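PDB 5NMP: isatin hydrolase from Ralstonia solanacearum, which hydrolyses isatin to isatinate, opening the five-membered lactam ring, and carries a manganese ion in its metal site. Local coordinates for residues A[24-29]-A[234-239]; A[79-84]-A[225-230]; A[85-90]-A[214-219]; A[108-113]-A[147-152]. All blocks are in the same frame, centred on the assembly; numbering follows the deposited sequence.

Contact 1: A[24-29]-A[234-239]; sequences RVVDLT and DQLPPR
Leu28 and Leu236 meet tip to tip, CD1 of Leu28 lying 3.9 Å from CD1 of Leu236. The second methyl of Leu236 serves Val26: its CD2 is 4.2 Å from Val26 CG2, the two side chains running past one another in opposite directions. Leu236 thus spans Val26 in the strand and Leu28 just beyond its end. Nearer the surface the contact becomes thinner and more polar. Val26 CG1 lies 4.0 Å from the amide oxygen OE1 of Gln235, and the guanidinium of Arg24 turns its edge to the Gln235 backbone, with NH2 of Arg24 4.0 Å from O of Gln235, too far for a hydrogen bond.

The second shell sets these positions. Strand 24-27 is hydrogen-bonded to strand 261-264, on whose Ala262 and Val264 Leu236 also rests. At the turn after the strand, Asp27 OD1 accepts from Thr29 N at 3.1 Å in an Asx turn, while OD2 of Asp27 forms a salt bridge with Arg259. Across the contact itself dispersion between methyl groups is the main force, with a partly exposed polar rim. It joins strand 24-27 to the loop before strand 239-244 by apolar packing, without directional bonds.

Contact 2: A[79-84]-A[225-230]; sequences THFDAP and YGLQCL. With MN (manganese (II) ion), chain K.
Phe81 and Asp82 lie opposite Leu227 and Gly226 in antiparallel strands whose directions differ by 156°, with CA atoms of Asp82 and Gly226 4.7 Å apart. Asp82 and Gly226 form a hydrogen-bonded pair: Asp82 N donates to Gly226 O at 2.8 Å and nearly straight (171°), and Gly226 N answers on a lone pair of Asp82 O. At the other end of the pairing, Thr79 OG1 donates to Cys229 O at 2.7 Å.

The two faces of the sheet differ sharply. On the face of Phe81 and Leu227, the Phe81 ring meets Leu227 CD2 through CD1, and Tyr225 and Pro84 pack beside them. Phe81 CZ lies 3.6 Å from Tyr225 CD1, while Pro84 meets the edge of the Tyr225 ring through CD. This is a largely apolar patch, extended by Trp147 against Tyr225 and Leu227. On the other face His80 NE2 and Asp82 OD1 each bind manganese at 2.2 Å, and His76 adds a third protein ligand. The His80 ring is steadied twice: Gln228 CB lies over one face, 4.1 Å from its centroid, and ND1 is hydrogen-bonded to Gly78 O, leaving NE2 for the metal. Gln228, which is known to bind manganese in this protein, is not a ligand in this chain. The pairing thus sets two metal ligands, two residues apart on the same face of a strand, on a buried, hydrogen-bonded backbone, and the carboxylate probably offsets part of the ion's charge.

Contact 3: A[85-90]-A[214-219]; sequences AHWITG and PCHTLM. With SIN (succinic acid), chain L.
Trp87 and His216 form the tightly packed part of this contact. CB of His216 sits over one face of the indole, 3.8 Å from the centroid of the six-membered ring and only 11° off its normal, a CH-pi contact. The imidazole lies obliquely to the indole, with CD2 of His216 3.8 Å from CE3 of Trp87. Farther along helix 214-221, Thr89 OG1 donates to Thr217 O at 2.8 Å, in the carbonyl plane and on a lone pair. That hydroxyl is placed between the backbone N and carbonyl carbon of Thr89 (chi1 57°), pointing at the helix, while the methyls CG2 of both threonines touch. This end is partly exposed.

The looser side is the pocket. Here the rings of His86 and His216 meet only rim to rim, their planes 65° apart, and converge on one succinate oxygen. His86 NE2 makes a weak hydrogen bond to O3 of succinate at 2.7 Å, and His216 NE2 a longer hydrogen bond to the same O3 at 3.3 Å. The far nitrogens are fixed from behind: ND1 of His216 by Asp202, and ND1 of His86 by Tyr67 O of the second subunit. Although succinate probably came from the crystallisation liquor, the geometry is consistent with a substrate pocket in which two histidine N-H groups face an oxygen close to the metal.

Contact 4: A[108-113]-A[147-152]; sequences APAVVI and WVLFRT
Trp147 and Ala108 are brought together by a first torsion of -75°, which sets CG anti to the carbonyl carbon of Trp147 and turns the CD1 edge of the indole to Ala108, CD1 of Trp147 being 3.9 Å from Ala108 CB. In Val148 the first torsion is 177°, placing CG1 anti to the backbone N, and that methyl, Val148 CG1, meets Ile113 CG1 at 3.9 Å.

The backbones run parallel, their axes 30° apart, in the staggered bonding of parallel strands. Val111 bonds on both sides of one residue: its N donates to Trp147 O at 2.9 Å, and its O accepts from Leu149 N at 2.8 Å. Ile113 repeats the pattern two residues on, its N giving to Leu149 O at 2.8 Å and its O taking from Arg151 N at 2.9 Å. One further bond, Trp147 N to Pro109 O, starts the series.

Ala110, Val112, Trp147 and Leu149 share one face. Ala110 CB touches Trp147 CB at 3.8 Å and also meets CD1 of Leu149. The opposite face carries Val111, Ile113 and Val148; helix 129-139 covers its first two through Trp135 and Phe131. At the end Arg151 packs its CB against Val112 CG1 and near Ile113 O, while its guanidinium leads off to a salt bridge with Asp153. Two adjacent parallel strands, joined through a chain segment that includes a helix packed on one face, make a beta-alpha-beta crossover at the centre of the mixed sheet.

Contacts 1, 2 and 4 all reach the same mixed sheet, whereas contact 3 leans a loop on helix 214-221, which leads directly into strand 225-228 of contact 2. Contacts 2 and 4 are core: each joins neighbouring strands, one antiparallel and one parallel. Contact 3 is buried too, but lies by the pocket and the second subunit. Contact 1, the partly buried one, relies on methyl packing, yet is tied to contact 4 by a probable hydrogen bond from Val112 N to Pro238 O. Polar chemistry gathers in contacts 2 and 3, whose centres lie 12 Å apart, beside the manganese. Contacts 1 and 3 both touch the second subunit, on opposite sides of the chain's centre.

Contact 1: A[24-29]-A[234-239]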
loop_
_atom_site.group_PDB
_atom_site.type_symbol
_atom_site.label_atom_id
_atom_site.label_comp_id
_atom_site.label_asym_id
_atom_site.label_seq_id
_atom_site.Cartn_x
_atom_site.Cartn_y
_atom_site.Cartn_z
ATOM N N ARG A 24 14.941 -3.102 -10.513
ATOM C CA ARG A 24 14.148 -4.258 -10.117
ATOM C C ARG A 24 13.204 -3.913 -8.974
ATOM O O ARG A 24 13.440 -2.964 -8.229
ATOM C CB ARG A 24 15.056 -5.419 -9.710
ATOM C CG ARG A 24 16.015 -5.881 -10.796
ATOM C CD ARG A 24 16.793 -7.127 -10.366
ATOM N NE ARG A 24 17.662 -6.889 -9.212
ATOM C CZ ARG A 24 17.381 -7.266 -7.966
ATOM N NH1 ARG A 24 16.250 -7.907 -7.700
ATOM N NH2 ARG A 24 18.233 -7.006 -6.983
ATOM N N VAL A 25 12.133 -4.690 -8.841
ATOM C CA VAL A 25 11.189 -4.510 -7.747
ATOM C C VAL A 25 11.211 -5.723 -6.824
ATOM O O VAL A 25 10.893 -6.835 -7.244
ATOM C CB VAL A 25 9.749 -4.289 -8.259
ATOM C CG1 VAL A 25 8.793 -4.100 -7.090
ATOM C CG2 VAL A 25 9.692 -3.094 -9.195
ATOM N N VAL A 26 11.585 -5.504 -5.567
ATOM C CA VAL A 26 11.644 -6.584 -4.590
ATOM C C VAL A 26 10.493 -6.482 -3.592
ATOM O O VAL A 26 10.259 -5.426 -3.004
ATOM C CB VAL A 26 12.983 -6.582 -3.832
ATOM C CG1 VAL A 26 13.082 -7.793 -2.919
ATOM C CG2 VAL A 26 14.142 -6.565 -4.813
ATOM N N ASP A 27 9.773 -7.586 -3.415
ATOM C CA ASP A 27 8.654 -7.652 -2.481
ATOM C C ASP A 27 9.158 -7.995 -1.080
ATOM O O ASP A 27 9.698 -9.080 -0.859
ATOM C CB ASP A 27 7.630 -8.692 -2.950
ATOM C CG ASP A 27 6.276 -8.539 -2.271
ATOM O OD1 ASP A 27 6.151 -7.710 -1.346
ATOM O OD2 ASP A 27 5.336 -9.263 -2.665
ATOM N N LEU A 28 8.982 -7.071 -0.141
ATOM C CA LEU A 28 9.456 -7.274 1.225
ATOM C C LEU A 28 8.323 -7.664 2.166
ATOM O O LEU A 28 8.473 -7.614 3.384
ATOM C CB LEU A 28 10.140 -6.010 1.746
ATOM C CG LEU A 28 11.228 -5.409 0.859
ATOM C CD1 LEU A 28 11.886 -4.226 1.556
ATOM C CD2 LEU A 28 12.257 -6.463 0.485
ATOM N N THR A 29 7.194 -8.063 1.593
ATOM C CA THR A 29 5.981 -8.282 2.369
ATOM C C THR A 29 5.674 -9.766 2.586
ATOM O O THR A 29 5.799 -10.579 1.669
ATOM C CB THR A 29 4.777 -7.606 1.682
ATOM O OG1 THR A 29 5.117 -6.253 1.354
ATOM C CG2 THR A 29 3.559 -7.607 2.586
ATOM N N ASP A 234 17.612 -10.050 2.414
ATOM C CA ASP A 234 18.831 -10.635 1.865
ATOM C C ASP A 234 19.010 -10.334 0.378
ATOM O O ASP A 234 20.082 -10.561 -0.178
ATOM C CB ASP A 234 18.831 -12.148 2.085
ATOM C CG ASP A 234 17.627 -12.827 1.457
ATOM O OD1 ASP A 234 17.752 -13.333 0.322
ATOM O OD2 ASP A 234 16.553 -12.850 2.096
ATOM N N GLN A 235 17.960 -9.836 -0.267
ATOM C CA GLN A 235 18.025 -9.510 -1.688
ATOM C C GLN A 235 18.304 -8.031 -1.912
ATOM O O GLN A 235 18.304 -7.552 -3.047
ATOM C CB GLN A 235 16.726 -9.904 -2.393
ATOM C CG GLN A 235 16.456 -11.394 -2.393
ATOM C CD GLN A 235 15.194 -11.752 -3.147
ATOM O OE1 GLN A 235 14.868 -11.141 -4.165
ATOM N NE2 GLN A 235 14.470 -12.747 -2.645
ATOM N N LEU A 236 18.543 -7.311 -0.821
ATOM C CA LEU A 236 18.821 -5.883 -0.898
ATOM C C LEU A 236 20.299 -5.589 -0.679
ATOM O O LEU A 236 20.964 -6.270 0.100
ATOM C CB LEU A 236 17.983 -5.121 0.127
ATOM C CG LEU A 236 16.466 -5.233 -0.020
ATOM C CD1 LEU A 236 15.772 -4.242 0.909
ATOM C CD2 LEU A 236 16.048 -5.012 -1.464
ATOM N N PRO A 237 20.816 -4.564 -1.369
ATOM C CA PRO A 237 22.187 -4.094 -1.162
ATOM C C PRO A 237 22.317 -3.383 0.181
ATOM O O PRO A 237 21.296 -2.997 0.750
ATOM C CB PRO A 237 22.399 -3.124 -2.324
ATOM C CG PRO A 237 21.038 -2.593 -2.595
ATOM C CD PRO A 237 20.106 -3.753 -2.374
ATOM N N PRO A 238 23.550 -3.219 0.686
ATOM C CA PRO A 238 23.760 -2.478 1.935
ATOM C C PRO A 238 23.186 -1.067 1.862
ATOM O O PRO A 238 22.630 -0.576 2.845
ATOM C CB PRO A 238 25.284 -2.443 2.072
ATOM C CG PRO A 238 25.751 -3.629 1.313
ATOM C CD PRO A 238 24.807 -3.775 0.159
ATOM N N ARG A 239 23.315 -0.434 0.700
ATOM C CA ARG A 239 22.782 0.908 0.499
ATOM C C ARG A 239 22.396 1.147 -0.961
ATOM O O ARG A 239 22.929 0.509 -1.870
ATOM C CB ARG A 239 23.794 1.957 0.961
ATOM C CG ARG A 239 25.105 1.932 0.203
ATOM C CD ARG A 239 26.087 2.900 0.824
ATOM N NE ARG A 239 25.462 4.189 1.095
ATOM C CZ ARG A 239 25.887 5.047 2.017
ATOM N NH1 ARG A 239 25.255 6.199 2.196
ATOM N NH2 ARG A 239 26.942 4.750 2.763
#

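Contact 2: A[79-84]-A[225-230]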
loop_
_atom_site.group_PDB
_atom_site.type_symbol
_atom_site.label_atom_id
_atom_site.label_comp_id
_atom_site.label_asym_id
_atom_site.label_seq_id
_atom_site.Cartn_x
_atom_site.Cartn_y
_atom_site.Cartn_z
ATOM N N THR A 79 3.064 -7.897 7.953
ATOM C CA THR A 79 3.913 -6.809 7.488
ATOM C C THR A 79 3.159 -5.495 7.621
ATOM O O THR A 79 2.257 -5.213 6.831
ATOM C CB THR A 79 4.340 -7.005 6.024
ATOM O OG1 THR A 79 4.939 -8.294 5.865
ATOM C CG2 THR A 79 5.332 -5.937 5.607
ATOM N N HIS A 80 3.514 -4.694 8.621
ATOM C CA HIS A 80 2.779 -3.458 8.855
ATOM C C HIS A 80 3.657 -2.264 9.218
ATOM O O HIS A 80 4.868 -2.386 9.400
ATOM C CB HIS A 80 1.726 -3.672 9.943
ATOM C CG HIS A 80 2.292 -3.842 11.317
ATOM N ND1 HIS A 80 2.507 -5.080 11.885
ATOM C CD2 HIS A 80 2.661 -2.932 12.249
ATOM C CE1 HIS A 80 2.994 -4.925 13.103
ATOM N NE2 HIS A 80 3.098 -3.630 13.347
ATOM N N PHE A 81 3.003 -1.111 9.325
ATOM C CA PHE A 81 3.637 0.190 9.494
ATOM C C PHE A 81 3.245 0.772 10.850
ATOM O O PHE A 81 2.074 0.740 11.219
ATOM C CB PHE A 81 3.204 1.110 8.341
ATOM C CG PHE A 81 3.707 2.530 8.439
ATOM C CD1 PHE A 81 4.842 2.925 7.749
ATOM C CD2 PHE A 81 3.014 3.480 9.174
ATOM C CE1 PHE A 81 5.296 4.231 7.818
ATOM C CE2 PHE A 81 3.464 4.788 9.246
ATOM C CZ PHE A 81 4.607 5.162 8.567
ATOM N N ASP A 82 4.218 1.292 11.595
ATOM C CA ASP A 82 3.934 1.928 12.884
ATOM C C ASP A 82 3.972 3.449 12.767
ATOM O O ASP A 82 5.014 4.028 12.465
ATOM C CB ASP A 82 4.932 1.472 13.956
ATOM C CG ASP A 82 4.740 0.017 14.367
ATOM O OD1 ASP A 82 3.581 -0.436 14.497
ATOM O OD2 ASP A 82 5.758 -0.677 14.571
ATOM N N ALA A 83 2.834 4.094 13.009
ATOM C CA ALA A 83 2.762 5.554 13.022
ATOM C C ALA A 83 3.075 6.086 14.425
ATOM O O ALA A 83 2.887 5.374 15.410
ATOM C CB ALA A 83 1.382 6.023 12.554
ATOM N N PRO A 84 3.561 7.334 14.525
ATOM C CA PRO A 84 3.944 7.886 15.833
ATOM C C PRO A 84 2.815 7.899 16.870
ATOM O O PRO A 84 3.086 7.831 18.067
ATOM C CB PRO A 84 4.374 9.317 15.493
ATOM C CG PRO A 84 4.835 9.233 14.080
ATOM C CD PRO A 84 3.912 8.247 13.421
ATOM N N TYR A 225 9.068 6.564 12.306
ATOM C CA TYR A 225 8.180 5.457 11.952
ATOM C C TYR A 225 8.836 4.083 12.102
ATOM O O TYR A 225 10.052 3.978 12.268
ATOM C CB TYR A 225 7.680 5.633 10.514
ATOM C CG TYR A 225 7.322 7.063 10.172
ATOM C CD1 TYR A 225 6.154 7.642 10.652
ATOM C CD2 TYR A 225 8.157 7.836 9.375
ATOM C CE1 TYR A 225 5.827 8.947 10.347
ATOM C CE2 TYR A 225 7.837 9.143 9.065
ATOM C CZ TYR A 225 6.670 9.693 9.553
ATOM O OH TYR A 225 6.348 10.996 9.247
ATOM N N GLY A 226 8.020 3.032 12.037
ATOM C CA GLY A 226 8.518 1.671 12.137
ATOM C C GLY A 226 7.924 0.716 11.114
ATOM O O GLY A 226 6.800 0.908 10.643
ATOM N N LEU A 227 8.690 -0.314 10.763
ATOM C CA LEU A 227 8.218 -1.379 9.886
ATOM C C LEU A 227 8.464 -2.732 10.539
ATOM O O LEU A 227 9.506 -2.950 11.157
ATOM C CB LEU A 227 8.907 -1.313 8.522
ATOM C CG LEU A 227 8.438 -0.206 7.577
ATOM C CD1 LEU A 227 9.302 -0.157 6.331
ATOM C CD2 LEU A 227 6.974 -0.403 7.207
ATOM N N GLN A 228 7.502 -3.640 10.408
ATOM C CA GLN A 228 7.602 -4.943 11.053
ATOM C C GLN A 228 7.257 -6.086 10.103
ATOM O O GLN A 228 6.527 -5.896 9.129
ATOM C CB GLN A 228 6.700 -4.987 12.287
ATOM C CG GLN A 228 7.062 -3.938 13.334
ATOM C CD GLN A 228 6.164 -3.976 14.552
ATOM O OE1 GLN A 228 5.443 -4.947 14.778
ATOM N NE2 GLN A 228 6.202 -2.913 15.346
ATOM N N CYS A 229 7.802 -7.266 10.398
ATOM C CA CYS A 229 7.553 -8.485 9.629
ATOM C C CYS A 229 7.960 -8.349 8.167
ATOM O O CYS A 229 7.225 -8.752 7.264
ATOM C CB CYS A 229 6.081 -8.887 9.727
ATOM S SG CYS A 229 5.577 -9.387 11.385
ATOM N N LEU A 230 9.141 -7.786 7.942
ATOM C CA LEU A 230 9.692 -7.683 6.600
ATOM C C LEU A 230 10.382 -8.982 6.204
ATOM O O LEU A 230 10.842 -9.736 7.062
ATOM C CB LEU A 230 10.680 -6.519 6.510
ATOM C CG LEU A 230 10.145 -5.100 6.718
ATOM C CD1 LEU A 230 11.292 -4.110 6.727
ATOM C CD2 LEU A 230 9.133 -4.731 5.642
HETATM MN MN MN K . 3.212 -2.444 15.195
#

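Contact 3: A[85-90]-A[214-219]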
loop_
_atom_site.group_PDB
_atom_site.type_symbol
_atom_site.label_atom_id
_atom_site.label_comp_id
_atom_site.label_asym_id
_atom_site.label_seq_id
_atom_site.Cartn_x
_atom_site.Cartn_y
_atom_site.Cartn_z
ATOM N N ALA A 85 1.570 7.979 16.417
ATOM C CA ALA A 85 0.426 8.013 17.324
ATOM C C ALA A 85 0.272 6.702 18.089
ATOM O O ALA A 85 -0.420 6.645 19.105
ATOM C CB ALA A 85 -0.847 8.323 16.552
ATOM N N HIS A 86 0.920 5.654 17.589
ATOM C CA HIS A 86 0.841 4.327 18.190
ATOM C C HIS A 86 1.369 4.322 19.622
ATOM O O HIS A 86 0.932 3.521 20.448
ATOM C CB HIS A 86 1.614 3.323 17.332
ATOM C CG HIS A 86 1.675 1.943 17.907
ATOM N ND1 HIS A 86 0.568 1.299 18.419
ATOM C CD2 HIS A 86 2.707 1.076 18.036
ATOM C CE1 HIS A 86 0.920 0.097 18.845
ATOM N NE2 HIS A 86 2.212 -0.062 18.625
ATOM N N TRP A 87 2.302 5.225 19.913
ATOM C CA TRP A 87 2.908 5.289 21.239
ATOM C C TRP A 87 2.592 6.601 21.948
ATOM O O TRP A 87 2.398 7.635 21.308
ATOM C CB TRP A 87 4.421 5.101 21.145
ATOM C CG TRP A 87 4.998 4.434 22.350
ATOM C CD1 TRP A 87 5.643 5.033 23.391
ATOM C CD2 TRP A 87 4.966 3.035 22.647
ATOM N NE1 TRP A 87 6.023 4.091 24.315
ATOM C CE2 TRP A 87 5.618 2.856 23.883
ATOM C CE3 TRP A 87 4.453 1.914 21.988
ATOM C CZ2 TRP A 87 5.772 1.602 24.471
ATOM C CZ3 TRP A 87 4.605 0.671 22.573
ATOM C CH2 TRP A 87 5.259 0.525 23.802
ATOM N N ILE A 88 2.564 6.551 23.277
ATOM C CA ILE A 88 2.133 7.682 24.094
ATOM C C ILE A 88 3.033 8.915 23.939
ATOM O O ILE A 88 2.593 10.042 24.167
ATOM C CB ILE A 88 2.058 7.275 25.593
ATOM C CG1 ILE A 88 1.209 8.268 26.389
ATOM C CG2 ILE A 88 3.447 7.113 26.191
ATOM C CD1 ILE A 88 0.906 7.808 27.793
ATOM N N THR A 89 4.280 8.707 23.529
ATOM C CA THR A 89 5.214 9.818 23.377
ATOM C C THR A 89 5.054 10.526 22.027
ATOM O O THR A 89 5.636 11.588 21.800
ATOM C CB THR A 89 6.676 9.350 23.534
ATOM O OG1 THR A 89 6.957 8.313 22.588
ATOM C CG2 THR A 89 6.917 8.819 24.933
ATOM N N GLY A 90 4.263 9.941 21.135
ATOM C CA GLY A 90 4.036 10.534 19.829
ATOM C C GLY A 90 2.590 10.940 19.614
ATOM O O GLY A 90 2.181 11.225 18.491
ATOM N N PRO A 214 12.776 0.959 24.103
ATOM C CA PRO A 214 13.383 2.240 23.722
ATOM C C PRO A 214 13.113 2.643 22.273
ATOM O O PRO A 214 13.000 3.836 21.991
ATOM C CB PRO A 214 14.880 1.999 23.946
ATOM C CG PRO A 214 15.044 0.518 23.893
ATOM C CD PRO A 214 13.789 -0.043 24.479
ATOM N N CYS A 215 13.010 1.674 21.370
ATOM C CA CYS A 215 12.812 1.990 19.959
ATOM C C CYS A 215 11.433 2.600 19.741
ATOM O O CYS A 215 11.315 3.654 19.129
ATOM C CB CYS A 215 12.998 0.750 19.083
ATOM S SG CYS A 215 13.124 1.102 17.313
ATOM N N HIS A 216 10.396 1.941 20.250
ATOM C CA HIS A 216 9.046 2.496 20.200
ATOM C C HIS A 216 8.968 3.868 20.869
ATOM O O HIS A 216 8.435 4.817 20.294
ATOM C CB HIS A 216 8.045 1.549 20.864
ATOM C CG HIS A 216 7.530 0.478 19.954
ATOM N ND1 HIS A 216 8.151 -0.744 19.816
ATOM C CD2 HIS A 216 6.452 0.448 19.136
ATOM C CE1 HIS A 216 7.476 -1.481 18.952
ATOM N NE2 HIS A 216 6.441 -0.782 18.524
ATOM N N THR A 217 9.509 3.963 22.080
ATOM C CA THR A 217 9.421 5.185 22.870
ATOM C C THR A 217 10.112 6.371 22.207
ATOM O O THR A 217 9.537 7.457 22.117
ATOM C CB THR A 217 10.036 4.994 24.273
ATOM O OG1 THR A 217 9.377 3.915 24.947
ATOM C CG2 THR A 217 9.884 6.262 25.091
ATOM N N LEU A 218 11.339 6.163 21.741
ATOM C CA LEU A 218 12.153 7.270 21.255
ATOM C C LEU A 218 11.901 7.600 19.784
ATOM O O LEU A 218 11.900 8.772 19.409
ATOM C CB LEU A 218 13.638 6.974 21.484
ATOM C CG LEU A 218 14.050 6.765 22.950
ATOM C CD1 LEU A 218 15.542 6.458 23.074
ATOM C CD2 LEU A 218 13.670 7.960 23.824
ATOM N N MET A 219 11.680 6.585 18.951
ATOM C CA MET A 219 11.430 6.830 17.530
ATOM C C MET A 219 10.095 7.535 17.332
ATOM O O MET A 219 10.027 8.568 16.669
ATOM C CB MET A 219 11.461 5.531 16.724
ATOM C CG MET A 219 12.822 4.850 16.693
ATOM S SD MET A 219 13.977 5.602 15.535
ATOM C CE MET A 219 13.102 5.316 14.019
HETATM C C1 SIN L . 3.150 -3.728 21.067
HETATM O O1 SIN L . 2.119 -3.113 20.719
HETATM O O2 SIN L . 3.506 -3.668 22.269
HETATM C C2 SIN L . 3.932 -4.536 20.052
HETATM C C3 SIN L . 4.664 -3.645 19.050
HETATM C C4 SIN L . 3.813 -3.291 17.844
HETATM O O3 SIN L . 3.578 -2.091 17.573
HETATM O O4 SIN L . 3.348 -4.171 17.083
#

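Contact 4: A[108-113]-A[147-152]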
loop_
_atom_site.group_PDB
_atom_site.type_symbol
_atom_site.label_atom_id
_atom_site.label_comp_id
_atom_site.label_asym_id
_atom_site.label_seq_id
_atom_site.Cartn_x
_atom_site.Cartn_y
_atom_site.Cartn_z
ATOM N N ALA A 108 11.198 6.603 0.651
ATOM C CA ALA A 108 12.479 6.941 1.271
ATOM C C ALA A 108 13.567 5.917 0.950
ATOM O O ALA A 108 13.273 4.740 0.715
ATOM C CB ALA A 108 12.314 7.066 2.786
ATOM N N PRO A 109 14.833 6.368 0.938
ATOM C CA PRO A 109 15.984 5.470 0.786
ATOM C C PRO A 109 16.143 4.560 1.998
ATOM O O PRO A 109 15.566 4.837 3.051
ATOM C CB PRO A 109 17.174 6.432 0.669
ATOM C CG PRO A 109 16.585 7.744 0.297
ATOM C CD PRO A 109 15.242 7.781 0.955
ATOM N N ALA A 110 16.919 3.490 1.857
ATOM C CA ALA A 110 17.144 2.578 2.973
ATOM C C ALA A 110 18.566 2.046 3.013
ATOM O O ALA A 110 19.219 1.893 1.978
ATOM C CB ALA A 110 16.167 1.423 2.914
ATOM N N VAL A 111 19.039 1.774 4.224
ATOM C CA VAL A 111 20.268 1.022 4.417
ATOM C C VAL A 111 19.908 -0.301 5.076
ATOM O O VAL A 111 18.928 -0.385 5.817
ATOM C CB VAL A 111 21.295 1.783 5.278
ATOM C CG1 VAL A 111 21.677 3.088 4.603
ATOM C CG2 VAL A 111 20.747 2.037 6.676
ATOM N N VAL A 112 20.687 -1.337 4.794
ATOM C CA VAL A 112 20.404 -2.655 5.346
ATOM C C VAL A 112 21.549 -3.140 6.228
ATOM O O VAL A 112 22.681 -3.275 5.768
ATOM C CB VAL A 112 20.141 -3.684 4.231
ATOM C CG1 VAL A 112 19.851 -5.049 4.826
ATOM C CG2 VAL A 112 18.985 -3.226 3.348
ATOM N N ILE A 113 21.247 -3.394 7.497
ATOM C CA ILE A 113 22.242 -3.879 8.451
ATOM C C ILE A 113 22.108 -5.384 8.644
ATOM O O ILE A 113 21.126 -5.849 9.222
ATOM C CB ILE A 113 22.103 -3.185 9.826
ATOM C CG1 ILE A 113 21.870 -1.680 9.659
ATOM C CG2 ILE A 113 23.313 -3.470 10.700
ATOM C CD1 ILE A 113 22.983 -0.956 8.951
ATOM N N TRP A 147 15.535 4.827 5.862
ATOM C CA TRP A 147 15.171 3.684 6.693
ATOM C C TRP A 147 16.420 2.939 7.137
ATOM O O TRP A 147 17.389 2.824 6.385
ATOM C CB TRP A 147 14.258 2.707 5.945
ATOM C CG TRP A 147 12.841 3.142 5.777
ATOM C CD1 TRP A 147 12.278 3.678 4.658
ATOM C CD2 TRP A 147 11.793 3.052 6.750
ATOM N NE1 TRP A 147 10.948 3.938 4.875
ATOM C CE2 TRP A 147 10.625 3.564 6.153
ATOM C CE3 TRP A 147 11.731 2.594 8.071
ATOM C CZ2 TRP A 147 9.409 3.634 6.829
ATOM C CZ3 TRP A 147 10.522 2.664 8.740
ATOM C CH2 TRP A 147 9.379 3.180 8.119
ATOM N N VAL A 148 16.393 2.428 8.359
ATOM C CA VAL A 148 17.403 1.479 8.798
ATOM C C VAL A 148 16.756 0.103 8.896
ATOM O O VAL A 148 15.993 -0.169 9.823
ATOM C CB VAL A 148 18.019 1.875 10.148
ATOM C CG1 VAL A 148 19.023 0.824 10.603
ATOM C CG2 VAL A 148 18.682 3.232 10.041
ATOM N N LEU A 149 17.046 -0.755 7.924
ATOM C CA LEU A 149 16.454 -2.089 7.889
ATOM C C LEU A 149 17.362 -3.109 8.576
ATOM O O LEU A 149 18.476 -3.382 8.123
ATOM C CB LEU A 149 16.159 -2.508 6.445
ATOM C CG LEU A 149 15.222 -1.559 5.687
ATOM C CD1 LEU A 149 14.871 -2.104 4.313
ATOM C CD2 LEU A 149 13.959 -1.276 6.492
ATOM N N PHE A 150 16.867 -3.658 9.680
ATOM C CA PHE A 150 17.604 -4.609 10.505
ATOM C C PHE A 150 17.402 -6.039 10.001
ATOM O O PHE A 150 16.407 -6.682 10.335
ATOM C CB PHE A 150 17.145 -4.478 11.963
ATOM C CG PHE A 150 17.989 -5.236 12.951
ATOM C CD1 PHE A 150 19.296 -5.589 12.656
ATOM C CD2 PHE A 150 17.465 -5.593 14.186
ATOM C CE1 PHE A 150 20.066 -6.284 13.575
ATOM C CE2 PHE A 150 18.228 -6.289 15.109
ATOM C CZ PHE A 150 19.531 -6.636 14.803
ATOM N N ARG A 151 18.340 -6.533 9.198
ATOM C CA ARG A 151 18.247 -7.895 8.673
ATOM C C ARG A 151 18.721 -8.935 9.683
ATOM O O ARG A 151 19.854 -8.877 10.162
ATOM C CB ARG A 151 19.056 -8.045 7.387
ATOM C CG ARG A 151 19.029 -9.463 6.861
ATOM C CD ARG A 151 20.031 -9.707 5.756
ATOM N NE ARG A 151 20.101 -11.130 5.446
ATOM C CZ ARG A 151 21.086 -11.704 4.765
ATOM N NH1 ARG A 151 22.098 -10.974 4.313
ATOM N NH2 ARG A 151 21.060 -13.011 4.541
ATOM N N THR A 152 17.855 -9.898 9.986
ATOM C CA THR A 152 18.155 -10.924 10.978
ATOM C C THR A 152 17.829 -12.333 10.488
ATOM O O THR A 152 18.072 -13.307 11.199
ATOM C CB THR A 152 17.373 -10.678 12.277
ATOM O OG1 THR A 152 15.974 -10.616 11.978
ATOM C CG2 THR A 152 17.809 -9.373 12.932
#